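Local structure of coatomer subunit delta (5FJZ) at residues 19-24 with 36-41; 67-72 with 107-112; 223-228 with 261-266. The protein forms, as the delta subunit, part of the COPI coat that probably serves retrograde Golgi-to-ER transport, and binds a tryptophan-based Dsl1 peptide through its mu-homology domain. One frame throughout, in Å; residues are numbered along the deposited sequence.

Interaction 1 of 3, residues 19-24 with 36-41; sequences IKEVIN and SELKGV
Lys20, Val22 and Asn24 face Val41, Lys39 and Glu37 in a beta hairpin, formed by strands 15-27 and 33-46 within the large sheet of the mu-homology domain. Each of these three antiparallel pairs is closed by two backbone hydrogen bonds. The bond from Lys20 N to Val41 O, 2.9 Å long, is practically straight, with 179° at the hydrogen. In the intervening non-hydrogen-bonded pairs, Glu21 with Gly40 and Ile23 with Leu38, the strands are joined by CA-H...O contacts, among them Gly40 CA to Lys20 O at 3.2 Å.

Apolar packing differs between the faces. On that of Lys20 and Val41, Lys20 CB meets Val41 CG1 at 3.9 Å. On the other, Ile23 CD1 leans across to Leu38 CB (4.1 Å). Leu38 has CG anti to the backbone N (chi1 176°), which swings CG toward Glu21, and its two methyls lie against the glutamate side chain.

Lys20 NZ forms a salt bridge with Glu43 farther along strand 33-46, while Glu37 OE2 reaches Arg110 on the neighbouring strand 104-113. Buried Glu21 OE2 is hydrogen-bonded to Thr237 OG1 and Trp109 NE1, while Leu38 CD2 packs 3.9 Å from Glu21 CB and Leu38 CD1 4.0 Å from Glu21 OE2.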
ATOM      1  N   ILE A  19      -1.454  17.547  18.430  1.00 17.18           N
ATOM      2  CA  ILE A  19      -2.769  17.030  18.243  1.00 19.19           C
ATOM      3  C   ILE A  19      -3.094  17.168  16.759  1.00 22.14           C
ATOM      4  O   ILE A  19      -3.203  18.328  16.229  1.00 23.41           O
ATOM      5  CB  ILE A  19      -3.773  17.834  19.093  1.00 20.75           C
ATOM      6  CG1 ILE A  19      -3.413  17.735  20.585  1.00 22.22           C
ATOM      7  CG2 ILE A  19      -5.198  17.354  18.884  1.00 20.58           C
ATOM      8  CD1 ILE A  19      -4.191  18.694  21.487  1.00 21.62           C
ATOM      9  N   LYS A  20      -3.157  16.031  16.071  1.00 18.21           N
ATOM     10  CA  LYS A  20      -3.210  16.057  14.590  1.00 18.51           C
ATOM     11  C   LYS A  20      -4.493  15.484  14.115  1.00 18.18           C
ATOM     12  O   LYS A  20      -4.848  14.363  14.514  1.00 20.61           O
ATOM     13  CB  LYS A  20      -2.031  15.250  14.050  1.00 17.03           C
ATOM     14  CG  LYS A  20      -0.668  15.878  14.272  1.00 24.30           C
ATOM     15  CD  LYS A  20       0.466  14.938  13.781  1.00 27.70           C
ATOM     16  CE  LYS A  20       1.701  15.736  13.444  1.00 37.42           C
ATOM     17  NZ  LYS A  20       2.930  14.876  13.403  1.00 40.06           N
ATOM     18  N   GLU A  21      -5.271  16.238  13.349  1.00 15.03           N
ATOM     19  CA  GLU A  21      -6.532  15.755  12.758  1.00 17.38           C
ATOM     20  C   GLU A  21      -6.517  15.782  11.257  1.00 16.50           C
ATOM     21  O   GLU A  21      -5.889  16.685  10.606  1.00 16.23           O
ATOM     22  CB  GLU A  21      -7.766  16.479  13.324  1.00 19.20           C
ATOM     23  CG  GLU A  21      -7.868  16.162  14.802  1.00 23.50           C
ATOM     24  CD  GLU A  21      -8.983  16.840  15.546  1.00 27.92           C
ATOM     25  OE1 GLU A  21      -9.411  17.938  15.093  1.00 31.47           O
ATOM     26  OE2 GLU A  21      -9.458  16.251  16.550  1.00 27.66           O
ATOM     27  N   VAL A  22      -7.055  14.728  10.672  1.00 16.10           N
ATOM     28  CA  VAL A  22      -7.154  14.563   9.213  1.00 15.41           C
ATOM     29  C   VAL A  22      -8.595  14.335   8.803  1.00 16.07           C
ATOM     30  O   VAL A  22      -9.299  13.584   9.424  1.00 15.03           O
ATOM     31  CB  VAL A  22      -6.349  13.331   8.760  1.00 16.51           C
ATOM     32  CG1 VAL A  22      -6.497  13.070   7.277  1.00 17.99           C
ATOM     33  CG2 VAL A  22      -4.905  13.488   9.127  1.00 15.82           C
ATOM     34  N   ILE A  23      -9.041  15.084   7.791  1.00 13.68           N
ATOM     35  CA  ILE A  23     -10.439  15.094   7.396  1.00 13.74           C
ATOM     36  C   ILE A  23     -10.559  14.580   5.980  1.00 15.82           C
ATOM     37  O   ILE A  23      -9.922  15.132   5.078  1.00 16.00           O
ATOM     38  CB  ILE A  23     -11.117  16.475   7.597  1.00 11.94           C
ATOM     39  CG1 ILE A  23     -12.614  16.480   7.182  1.00 11.93           C
ATOM     40  CG2 ILE A  23     -10.349  17.594   6.889  1.00 11.94           C
ATOM     41  CD1 ILE A  23     -13.473  15.671   8.106  1.00 13.93           C
ATOM     42  N   ASN A  24     -11.433  13.606   5.796  1.00 15.47           N
ATOM     43  CA  ASN A  24     -11.930  13.160   4.523  1.00 15.89           C
ATOM     44  C   ASN A  24     -13.390  13.647   4.367  1.00 16.13           C
ATOM     45  O   ASN A  24     -14.208  13.617   5.353  1.00 12.98           O
ATOM     46  CB  ASN A  24     -11.990  11.629   4.398  1.00 17.54           C
ATOM     47  CG  ASN A  24     -10.627  10.936   4.510  1.00 23.66           C
ATOM     48  OD1 ASN A  24     -10.502   9.943   5.207  1.00 40.10           O
ATOM     49  ND2 ASN A  24      -9.641  11.460   3.924  1.00 20.45           N
ATOM     50  N   SER A  36     -18.182  11.904   5.260  1.00 13.60           N
ATOM     51  CA  SER A  36     -17.048  12.496   5.851  1.00 15.67           C
ATOM     52  C   SER A  36     -16.471  11.565   6.926  1.00 16.83           C
ATOM     53  O   SER A  36     -17.147  10.721   7.504  1.00 17.48           O
ATOM     54  CB  SER A  36     -17.255  13.963   6.361  1.00 18.44           C
ATOM     55  OG  SER A  36     -18.328  14.041   7.299  1.00 18.20           O
ATOM     56  N   GLU A  37     -15.201  11.768   7.211  1.00 16.15           N
ATOM     57  CA  GLU A  37     -14.491  10.998   8.190  1.00 16.87           C
ATOM     58  C   GLU A  37     -13.314  11.764   8.698  1.00 16.47           C
ATOM     59  O   GLU A  37     -12.453  12.245   7.938  1.00 14.36           O
ATOM     60  CB  GLU A  37     -14.058   9.658   7.620  1.00 20.69           C
ATOM     61  CG  GLU A  37     -13.184   8.817   8.575  1.00 23.76           C
ATOM     62  CD  GLU A  37     -12.433   7.693   7.861  1.00 25.35           C
ATOM     63  OE1 GLU A  37     -11.862   7.894   6.751  1.00 28.95           O
ATOM     64  OE2 GLU A  37     -12.433   6.575   8.409  1.00 30.88           O
ATOM     65  N   LEU A  38     -13.279  11.936  10.004  1.00 15.21           N
ATOM     66  CA  LEU A  38     -12.232  12.624  10.703  1.00 18.29           C
ATOM     67  C   LEU A  38     -11.392  11.592  11.489  1.00 16.42           C
ATOM     68  O   LEU A  38     -11.934  10.843  12.289  1.00 21.82           O
ATOM     69  CB  LEU A  38     -12.831  13.697  11.624  1.00 17.47           C
ATOM     70  CG  LEU A  38     -12.083  14.615  12.627  1.00 22.05           C
ATOM     71  CD1 LEU A  38     -11.081  13.945  13.650  1.00 19.68           C
ATOM     72  CD2 LEU A  38     -11.424  15.831  11.995  1.00 22.74           C
ATOM     73  N   LYS A  39     -10.081  11.700  11.398  1.00 16.70           N
ATOM     74  CA  LYS A  39      -9.166  10.842  12.181  1.00 15.67           C
ATOM     75  C   LYS A  39      -8.281  11.649  12.951  1.00 14.16           C
ATOM     76  O   LYS A  39      -7.773  12.699  12.445  1.00 15.00           O
ATOM     77  CB  LYS A  39      -8.380   9.948  11.215  1.00 17.86           C
ATOM     78  CG  LYS A  39      -9.242   8.917  10.545  1.00 22.49           C
ATOM     79  CD  LYS A  39      -8.468   8.173   9.434  1.00 30.47           C
ATOM     80  CE  LYS A  39      -7.958   6.825   9.875  1.00 40.04           C
ATOM     81  NZ  LYS A  39      -7.830   5.912   8.682  1.00 44.75           N
ATOM     82  N   GLY A  40      -8.054  11.312  14.214  1.00 12.70           N
ATOM     83  CA  GLY A  40      -7.101  12.125  15.009  1.00 13.66           C
ATOM     84  C   GLY A  40      -6.105  11.314  15.767  1.00 13.88           C
ATOM     85  O   GLY A  40      -6.385  10.185  16.076  1.00 14.91           O
ATOM     86  N   VAL A  41      -4.997  11.937  16.115  1.00 16.06           N
ATOM     87  CA  VAL A  41      -4.014  11.325  16.987  1.00 16.27           C
ATOM     88  C   VAL A  41      -3.445  12.358  17.882  1.00 14.14           C
ATOM     89  O   VAL A  41      -3.198  13.530  17.470  1.00 15.35           O
ATOM     90  CB  VAL A  41      -2.910  10.566  16.126  1.00 16.50           C
ATOM     91  CG1 VAL A  41      -2.024  11.523  15.352  1.00 20.15           C
ATOM     92  CG2 VAL A  41      -1.936   9.816  17.028  1.00 19.13           C
TER
HETATM   93  O   HOH W   1      -9.939  11.028   7.683  1.00 39.27           O

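Interaction 2 of 3, residues 67-72 with 107-112; sequences KSFQFK and LRWRKV
Phe69, Phe71 and Trp109 form an aromatic cluster where the 3-10 turn 67-69 and the residues after it run along strand 104-113, near one margin of the large sheet of the mu-homology domain. Phe71 CD1 and CE1 both approach Trp109 CB, CD1 at 3.8 Å, and the two side chains cross obliquely. Phe69 lies alongside Trp109, pointing the same way; Trp109 CD1 sits at the edge of the phenyl ring, 3.8 Å from Phe69 CD1. Over one face of that ring comes Lys111 CD, in a CH-pi contact 4.1 Å from the ring centroid. The lysine gets there with CG anti to its backbone N (chi1 -180°), and its extended chain carries NZ on to a weak hydrogen bond with Ser68 OG, which is also hydrogen-bonded to Asp66 OD1. Leu107 CD1 rests 3.5 Å from Lys72 O.

Backbone bonds fix this layer. Arg110 N donates to Phe69 O at 2.8 Å, and Lys72 with Arg108 makes the one regular hydrogen-bonded antiparallel pair. A water accepts from Val112 N and donates to Ser68 O.

Farther out, Thr237 and Met239 touch the cluster. The bound peptide sets an aromatic side chain in cation-pi contact with Arg108, and Lys72 packs on a peptide aromatic as well. Arg110, bridged to Glu37, also reaches Glu26 of the second subunit, whose OE2 accepts a hydrogen bond from Gln70 NE2.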
ATOM      1  N   LYS A  67     -18.765   7.747  22.568  1.00 18.13           N
ATOM      2  CA  LYS A  67     -18.394   6.533  21.843  1.00 23.16           C
ATOM      3  C   LYS A  67     -18.251   6.794  20.304  1.00 21.10           C
ATOM      4  O   LYS A  67     -17.629   5.997  19.595  1.00 22.32           O
ATOM      5  CB  LYS A  67     -19.430   5.495  22.100  1.00 21.39           C
ATOM      6  CG  LYS A  67     -19.303   4.920  23.522  1.00 26.00           C
ATOM      7  CD  LYS A  67     -20.202   3.718  23.698  1.00 28.58           C
ATOM      8  CE  LYS A  67     -20.164   3.234  25.153  1.00 32.14           C
ATOM      9  NZ  LYS A  67     -21.067   2.069  25.215  1.00 39.94           N
ATOM     10  N   SER A  68     -18.925   7.831  19.796  1.00 19.52           N
ATOM     11  CA  SER A  68     -18.876   8.070  18.325  1.00 17.93           C
ATOM     12  C   SER A  68     -17.442   8.465  17.930  1.00 17.19           C
ATOM     13  O   SER A  68     -17.140   8.462  16.705  1.00 18.18           O
ATOM     14  CB  SER A  68     -19.896   9.153  17.904  1.00 18.96           C
ATOM     15  OG  SER A  68     -19.581  10.420  18.474  1.00 20.09           O
ATOM     16  N   PHE A  69     -16.574   8.805  18.880  1.00 14.43           N
ATOM     17  CA  PHE A  69     -15.168   9.074  18.606  1.00 18.87           C
ATOM     18  C   PHE A  69     -14.208   7.858  18.636  1.00 15.32           C
ATOM     19  O   PHE A  69     -13.113   7.986  18.150  1.00 16.05           O
ATOM     20  CB  PHE A  69     -14.633  10.193  19.490  1.00 23.45           C
ATOM     21  CG  PHE A  69     -14.960  11.552  18.949  1.00 26.64           C
ATOM     22  CD1 PHE A  69     -14.162  12.143  18.016  1.00 25.14           C
ATOM     23  CD2 PHE A  69     -16.117  12.193  19.328  1.00 33.32           C
ATOM     24  CE1 PHE A  69     -14.487  13.406  17.514  1.00 32.62           C
ATOM     25  CE2 PHE A  69     -16.453  13.462  18.849  1.00 34.37           C
ATOM     26  CZ  PHE A  69     -15.633  14.060  17.914  1.00 34.53           C
ATOM     27  N   GLN A  70     -14.689   6.712  19.088  1.00 18.73           N
ATOM     28  CA  GLN A  70     -13.902   5.493  19.377  1.00 21.36           C
ATOM     29  C   GLN A  70     -12.485   5.856  19.824  1.00 19.74           C
ATOM     30  O   GLN A  70     -11.540   5.577  19.088  1.00 20.27           O
ATOM     31  CB  GLN A  70     -13.838   4.589  18.114  1.00 24.77           C
ATOM     32  CG  GLN A  70     -14.958   3.614  18.037  1.00 33.21           C
ATOM     33  CD  GLN A  70     -14.644   2.362  18.879  1.00 30.74           C
ATOM     34  OE1 GLN A  70     -14.564   2.409  20.114  1.00 34.02           O
ATOM     35  NE2 GLN A  70     -14.503   1.248  18.211  1.00 31.47           N
ATOM     36  N   PHE A  71     -12.380   6.519  20.939  1.00 19.50           N
ATOM     37  CA  PHE A  71     -11.119   6.868  21.581  1.00 18.88           C
ATOM     38  C   PHE A  71     -10.387   5.545  21.861  1.00 19.71           C
ATOM     39  O   PHE A  71     -10.957   4.577  22.340  1.00 21.77           O
ATOM     40  CB  PHE A  71     -11.312   7.676  22.836  1.00 19.35           C
ATOM     41  CG  PHE A  71     -11.623   9.105  22.634  1.00 17.44           C
ATOM     42  CD1 PHE A  71     -10.682   9.972  22.093  1.00 19.60           C
ATOM     43  CD2 PHE A  71     -12.883   9.614  22.957  1.00 21.63           C
ATOM     44  CE1 PHE A  71     -10.956  11.287  21.895  1.00 23.12           C
ATOM     45  CE2 PHE A  71     -13.138  10.958  22.766  1.00 18.49           C
ATOM     46  CZ  PHE A  71     -12.186  11.789  22.253  1.00 20.65           C
ATOM     47  N   LYS A  72      -9.145   5.502  21.454  1.00 17.13           N
ATOM     48  CA  LYS A  72      -8.374   4.227  21.527  1.00 20.78           C
ATOM     49  C   LYS A  72      -7.025   4.628  22.025  1.00 17.24           C
ATOM     50  O   LYS A  72      -6.384   5.523  21.466  1.00 15.33           O
ATOM     51  CB  LYS A  72      -8.307   3.527  20.175  1.00 25.26           C
ATOM     52  CG  LYS A  72      -7.649   2.154  20.233  1.00 33.34           C
ATOM     53  CD  LYS A  72      -6.990   1.773  18.906  1.00 43.14           C
ATOM     54  CE  LYS A  72      -8.033   1.466  17.810  1.00 43.40           C
ATOM     55  NZ  LYS A  72      -8.551   2.693  17.099  1.00 42.81           N
ATOM     56  N   LEU A 107      -2.968   8.288  21.794  1.00 17.86           N
ATOM     57  CA  LEU A 107      -4.398   8.281  21.729  1.00 17.76           C
ATOM     58  C   LEU A 107      -4.816   8.572  20.307  1.00 13.23           C
ATOM     59  O   LEU A 107      -4.213   9.438  19.632  1.00 17.60           O
ATOM     60  CB  LEU A 107      -4.970   9.343  22.718  1.00 14.70           C
ATOM     61  CG  LEU A 107      -6.486   9.492  22.705  1.00 16.87           C
ATOM     62  CD1 LEU A 107      -7.114   8.299  23.434  1.00 18.13           C
ATOM     63  CD2 LEU A 107      -6.848  10.784  23.467  1.00 16.72           C
ATOM     64  N   ARG A 108      -5.826   7.893  19.845  1.00 15.00           N
ATOM     65  CA  ARG A 108      -6.407   8.081  18.510  1.00 16.32           C
ATOM     66  C   ARG A 108      -7.933   8.090  18.591  1.00 15.30           C
ATOM     67  O   ARG A 108      -8.540   7.589  19.559  1.00 13.89           O
ATOM     68  CB  ARG A 108      -6.086   6.836  17.640  1.00 20.06           C
ATOM     69  CG  ARG A 108      -4.689   6.844  17.115  1.00 25.09           C
ATOM     70  CD  ARG A 108      -4.437   5.490  16.477  1.00 33.23           C
ATOM     71  NE  ARG A 108      -3.238   5.539  15.635  1.00 45.52           N
ATOM     72  CZ  ARG A 108      -2.664   4.454  15.117  1.00 53.62           C
ATOM     73  NH1 ARG A 108      -3.156   3.225  15.368  1.00 55.95           N
ATOM     74  NH2 ARG A 108      -1.584   4.587  14.362  1.00 60.11           N
ATOM     75  N   TRP A 109      -8.548   8.719  17.601  1.00 16.06           N
ATOM     76  CA  TRP A 109      -9.976   8.865  17.510  1.00 13.15           C
ATOM     77  C   TRP A 109     -10.376   8.877  16.069  1.00 13.57           C
ATOM     78  O   TRP A 109      -9.589   9.167  15.209  1.00 12.93           O
ATOM     79  CB  TRP A 109     -10.481  10.077  18.345  1.00 13.07           C
ATOM     80  CG  TRP A 109      -9.903  11.402  18.017  1.00 13.78           C
ATOM     81  CD1 TRP A 109     -10.480  12.375  17.230  1.00 13.65           C
ATOM     82  CD2 TRP A 109      -8.687  11.939  18.512  1.00 11.93           C
ATOM     83  NE1 TRP A 109      -9.612  13.508  17.195  1.00 18.45           N
ATOM     84  CE2 TRP A 109      -8.554  13.265  18.025  1.00 12.61           C
ATOM     85  CE3 TRP A 109      -7.737  11.493  19.453  1.00 12.74           C
ATOM     86  CZ2 TRP A 109      -7.466  13.992  18.270  1.00 14.91           C
ATOM     87  CZ3 TRP A 109      -6.676  12.255  19.693  1.00 14.21           C
ATOM     88  CH2 TRP A 109      -6.517  13.464  19.132  1.00 15.30           C
ATOM     89  N   ARG A 110     -11.641   8.579  15.813  1.00 14.32           N
ATOM     90  CA  ARG A 110     -12.200   8.575  14.489  1.00 15.87           C
ATOM     91  C   ARG A 110     -13.695   8.773  14.549  1.00 15.55           C
ATOM     92  O   ARG A 110     -14.379   8.076  15.302  1.00 16.23           O
ATOM     93  CB  ARG A 110     -11.930   7.231  13.811  1.00 15.17           C
ATOM     94  CG  ARG A 110     -12.331   7.195  12.352  1.00 18.07           C
ATOM     95  CD  ARG A 110     -11.746   5.983  11.632  1.00 20.47           C
ATOM     96  NE  ARG A 110     -12.520   4.815  11.892  1.00 19.17           N
ATOM     97  CZ  ARG A 110     -13.585   4.434  11.200  1.00 17.09           C
ATOM     98  NH1 ARG A 110     -13.925   5.027  10.091  1.00 16.37           N
ATOM     99  NH2 ARG A 110     -14.236   3.335  11.520  1.00 15.96           N
ATOM    100  N   LYS A 111     -14.202   9.626  13.688  1.00 15.34           N
ATOM    101  CA  LYS A 111     -15.645   9.817  13.651  1.00 15.94           C
ATOM    102  C   LYS A 111     -16.055   9.983  12.243  1.00 15.07           C
ATOM    103  O   LYS A 111     -15.310  10.564  11.415  1.00 14.34           O
ATOM    104  CB  LYS A 111     -16.055  11.034  14.501  1.00 17.59           C
ATOM    105  CG  LYS A 111     -17.537  11.188  14.437  1.00 22.58           C
ATOM    106  CD  LYS A 111     -18.091  11.985  15.587  1.00 22.83           C
ATOM    107  CE  LYS A 111     -19.570  12.221  15.398  1.00 24.48           C
ATOM    108  NZ  LYS A 111     -19.950  13.163  16.442  1.00 26.57           N
ATOM    109  N   VAL A 112     -17.232   9.440  11.940  1.00 15.97           N
ATOM    110  CA  VAL A 112     -17.795   9.469  10.638  1.00 16.81           C
ATOM    111  C   VAL A 112     -19.096  10.266  10.614  1.00 18.93           C
ATOM    112  O   VAL A 112     -19.854  10.321  11.596  1.00 19.60           O
ATOM    113  CB  VAL A 112     -18.028   8.097   9.978  1.00 17.73           C
ATOM    114  CG1 VAL A 112     -16.764   7.235   9.934  1.00 17.64           C
ATOM    115  CG2 VAL A 112     -19.260   7.390  10.489  1.00 20.42           C
TER
HETATM  116  O   HOH W   2     -18.660   7.724  14.323  1.00 16.35           O

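Interaction 3 of 3, residues 223-228 with 261-266; sequences SFQEST and SLKSDE
Ser261 and Ser227 face each other, their CB atoms 3.9 Å apart, in a non-hydrogen-bonded antiparallel pair. Ser261 CA also makes a CA-H...O contact with Glu226 O, at 3.2 Å.

Leu262 follows, in a hydrogen-bonded pair with Glu226. Glu226 N donates to Leu262 O (2.8 Å), and Leu262 N returns a bond to Glu226 O. Both side chains project to the face opposite that of the serines: the leucine is buried and touches Phe236, while the carboxylate of Glu226 turns to Thr150, whose OG1 is hydrogen-bonded to OE1.

Lys263 is paired with Gln225 without backbone hydrogen bonds between the two. On the same face as Ser261 and Ser227, both are exposed and have CG anti to the backbone N, and farther out the side chains cross at a slant.

Ser264 departs from the regular pattern. Its N still donates to Phe224 O at 3.0 Å, but Phe224 N gives its hydrogen to the side-chain OG of Ser264, also at 3.0 Å and with 162° at the hydrogen; the hydroxyl oxygen thus takes the place of a main-chain carbonyl. With OG between the backbone N and the carbonyl carbon (chi1 61°), it is brought to Phe224 N. Ser264 CB sits over the centre of the Phe224 ring, 3.8 Å from its centroid and 13° off the normal, a CH-pi contact. Tyr267 meets the same phenyl ring edge-to-face, and Pro122 also packs against Phe224. A water donates to Phe224 O and Ser264 O, bridging the two strands.

At Asp265 and Glu266 the chain turns a corner and leaves residues 223-228 behind. The contact is thus the antiparallel join of strands 220-229 and 257-269 in the large mixed sheet of the mu-homology domain, the fold of the adaptor medium-subunit family.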
ATOM      1  N   SER A 223      -6.843  20.441  -1.383  1.00 17.36           N
ATOM      2  CA  SER A 223      -5.747  20.202  -0.453  0.50 18.67           C
ATOM      3  C   SER A 223      -5.524  21.442   0.399  1.00 18.94           C
ATOM      4  O   SER A 223      -5.304  22.548  -0.154  1.00 18.31           O
ATOM      5  CB  SER A 223      -4.489  19.868  -1.289  0.50 18.93           C
ATOM      6  OG  SER A 223      -3.365  19.580  -0.459  0.50 19.06           O
ATOM      7  N   PHE A 224      -5.554  21.260   1.724  1.00 16.75           N
ATOM      8  CA  PHE A 224      -5.299  22.292   2.680  1.00 18.06           C
ATOM      9  C   PHE A 224      -4.772  21.730   3.989  1.00 17.63           C
ATOM     10  O   PHE A 224      -4.856  20.528   4.267  1.00 17.18           O
ATOM     11  CB  PHE A 224      -6.551  23.123   2.959  1.00 16.31           C
ATOM     12  CG  PHE A 224      -7.735  22.317   3.542  1.00 18.07           C
ATOM     13  CD1 PHE A 224      -7.773  21.929   4.890  1.00 18.37           C
ATOM     14  CD2 PHE A 224      -8.769  21.892   2.704  1.00 15.50           C
ATOM     15  CE1 PHE A 224      -8.840  21.243   5.402  1.00 17.78           C
ATOM     16  CE2 PHE A 224      -9.838  21.161   3.234  1.00 19.39           C
ATOM     17  CZ  PHE A 224      -9.862  20.852   4.571  1.00 18.12           C
ATOM     18  N   GLN A 225      -4.113  22.590   4.736  1.00 19.48           N
ATOM     19  CA  GLN A 225      -3.446  22.200   5.965  1.00 24.43           C
ATOM     20  C   GLN A 225      -3.274  23.451   6.776  1.00 23.41           C
ATOM     21  O   GLN A 225      -2.716  24.425   6.287  1.00 28.35           O
ATOM     22  CB  GLN A 225      -2.087  21.527   5.641  1.00 24.25           C
ATOM     23  CG  GLN A 225      -1.285  20.938   6.824  1.00 38.18           C
ATOM     24  CD  GLN A 225      -0.007  20.177   6.453  1.00 41.11           C
ATOM     25  OE1 GLN A 225       0.812  19.916   7.320  1.00 60.02           O
ATOM     26  NE2 GLN A 225       0.162  19.809   5.175  1.00 44.78           N
ATOM     27  N   GLU A 226      -3.609  23.403   8.045  1.00 19.59           N
ATOM     28  CA  GLU A 226      -3.217  24.483   8.967  1.00 27.56           C
ATOM     29  C   GLU A 226      -2.722  23.973  10.311  1.00 24.95           C
ATOM     30  O   GLU A 226      -3.137  22.917  10.737  1.00 20.09           O
ATOM     31  CB  GLU A 226      -4.427  25.441   9.181  1.00 38.58           C
ATOM     32  CG  GLU A 226      -5.608  24.811   9.933  1.00 49.25           C
ATOM     33  CD  GLU A 226      -6.301  25.744  10.924  1.00 72.04           C
ATOM     34  OE1 GLU A 226      -6.331  26.969  10.653  1.00 83.41           O
ATOM     35  OE2 GLU A 226      -6.857  25.258  11.952  1.00 89.03           O
ATOM     36  N   SER A 227      -1.815  24.709  10.966  1.00 24.37           N
ATOM     37  CA  SER A 227      -1.346  24.333  12.305  1.00 23.43           C
ATOM     38  C   SER A 227      -1.085  25.552  13.186  1.00 23.40           C
ATOM     39  O   SER A 227      -0.789  26.651  12.668  1.00 24.39           O
ATOM     40  CB  SER A 227      -0.099  23.497  12.213  1.00 22.20           C
ATOM     41  OG  SER A 227       0.888  24.195  11.499  1.00 27.71           O
ATOM     42  N   THR A 228      -1.179  25.357  14.486  1.00 25.46           N
ATOM     43  CA  THR A 228      -0.962  26.434  15.484  1.00 26.13           C
ATOM     44  C   THR A 228      -0.082  25.869  16.624  1.00 26.58           C
ATOM     45  O   THR A 228      -0.345  24.802  17.088  1.00 22.30           O
ATOM     46  CB  THR A 228      -2.280  27.118  15.935  1.00 31.33           C
ATOM     47  OG1 THR A 228      -2.254  27.362  17.339  1.00 41.40           O
ATOM     48  CG2 THR A 228      -3.563  26.319  15.593  1.00 32.21           C
ATOM     49  N   SER A 261      -3.043  20.676  14.582  1.00 18.37           N
ATOM     50  CA  SER A 261      -3.091  20.691  13.059  1.00 22.17           C
ATOM     51  C   SER A 261      -4.351  20.047  12.516  1.00 20.77           C
ATOM     52  O   SER A 261      -4.979  19.178  13.175  1.00 19.47           O
ATOM     53  CB  SER A 261      -1.886  20.037  12.379  1.00 25.60           C
ATOM     54  OG  SER A 261      -1.653  18.759  12.931  1.00 31.66           O
ATOM     55  N   LEU A 262      -4.733  20.470  11.298  1.00 18.14           N
ATOM     56  CA  LEU A 262      -5.845  19.901  10.511  1.00 17.83           C
ATOM     57  C   LEU A 262      -5.433  19.912   9.055  1.00 18.55           C
ATOM     58  O   LEU A 262      -4.831  20.920   8.602  1.00 17.25           O
ATOM     59  CB  LEU A 262      -7.108  20.723  10.657  1.00 22.13           C
ATOM     60  CG  LEU A 262      -8.336  20.227   9.892  1.00 20.43           C
ATOM     61  CD1 LEU A 262      -8.902  18.958  10.465  1.00 19.24           C
ATOM     62  CD2 LEU A 262      -9.398  21.331   9.904  1.00 23.31           C
ATOM     63  N   LYS A 263      -5.516  18.746   8.425  1.00 16.55           N
ATOM     64  CA  LYS A 263      -5.040  18.452   7.098  1.00 20.24           C
ATOM     65  C   LYS A 263      -6.201  17.739   6.397  1.00 18.93           C
ATOM     66  O   LYS A 263      -6.836  16.819   6.961  1.00 14.79           O
ATOM     67  CB  LYS A 263      -3.796  17.554   7.146  1.00 27.08           C
ATOM     68  CG  LYS A 263      -3.122  17.218   5.830  1.00 33.56           C
ATOM     69  CD  LYS A 263      -1.812  16.403   5.956  1.00 39.66           C
ATOM     70  CE  LYS A 263      -1.272  15.992   4.631  1.00 41.81           C
ATOM     71  NZ  LYS A 263      -0.036  16.724   4.321  1.00 45.26           N
ATOM     72  N   SER A 264      -6.483  18.148   5.159  1.00 15.39           N
ATOM     73  CA  SER A 264      -7.304  17.311   4.263  1.00 14.81           C
ATOM     74  C   SER A 264      -6.574  16.042   3.817  1.00 15.84           C
ATOM     75  O   SER A 264      -5.373  15.983   3.735  1.00 19.54           O
ATOM     76  CB  SER A 264      -7.748  18.097   3.026  1.00 17.13           C
ATOM     77  OG  SER A 264      -6.589  18.532   2.273  1.00 16.41           O
ATOM     78  N   ASP A 265      -7.309  14.994   3.549  1.00 15.58           N
ATOM     79  CA  ASP A 265      -6.764  13.788   2.851  1.00 16.91           C
ATOM     80  C   ASP A 265      -7.642  13.543   1.608  1.00 17.25           C
ATOM     81  O   ASP A 265      -7.467  14.210   0.590  1.00 20.30           O
ATOM     82  CB  ASP A 265      -6.665  12.641   3.847  1.00 19.33           C
ATOM     83  CG  ASP A 265      -6.065  11.361   3.207  1.00 27.51           C
ATOM     84  OD1 ASP A 265      -5.561  11.451   2.088  1.00 25.29           O
ATOM     85  OD2 ASP A 265      -6.222  10.273   3.765  1.00 33.06           O
ATOM     86  N   GLU A 266      -8.631  12.685   1.666  1.00 15.55           N
ATOM     87  CA  GLU A 266      -9.488  12.419   0.521  1.00 17.16           C
ATOM     88  C   GLU A 266     -10.709  13.366   0.554  1.00 15.41           C
ATOM     89  O   GLU A 266     -11.664  13.067   1.185  1.00 13.59           O
ATOM     90  CB  GLU A 266      -9.930  10.959   0.499  1.00 20.02           C
ATOM     91  CG  GLU A 266      -8.746   9.989   0.286  1.00 27.11           C
ATOM     92  CD  GLU A 266      -9.116   8.485   0.268  1.00 35.45           C
ATOM     93  OE1 GLU A 266     -10.289   8.094   0.511  1.00 33.89           O
ATOM     94  OE2 GLU A 266      -8.194   7.664   0.086  1.00 43.41           O
TER
HETATM   95  O   HOH W   3      -3.469  18.201   2.662  1.00 22.23           O

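In the fold
All three interactions belong to one mixed sheet of the mu-homology domain and follow one another along the chain. Interactions 1 and 2 have centres about 10 Å apart and meet through neighbouring strands 33-46 and 104-113, with a probable hydrogen bond between Gly40 N and Trp109 O. Interaction 3 lies about 9 Å from interaction 1, centre to centre; there strand 257-269, from the far end of the sequence, runs parallel to strand 15-27. Interactions 2 and 3 do not touch, their nearest atoms being about 8 Å apart. The hairpin therefore links the sheet's peptide-contacting side, at 67-72 with 107-112, to its C-terminal strands. Interactions 1 and 2 fall within the region that interacts with Dsl1.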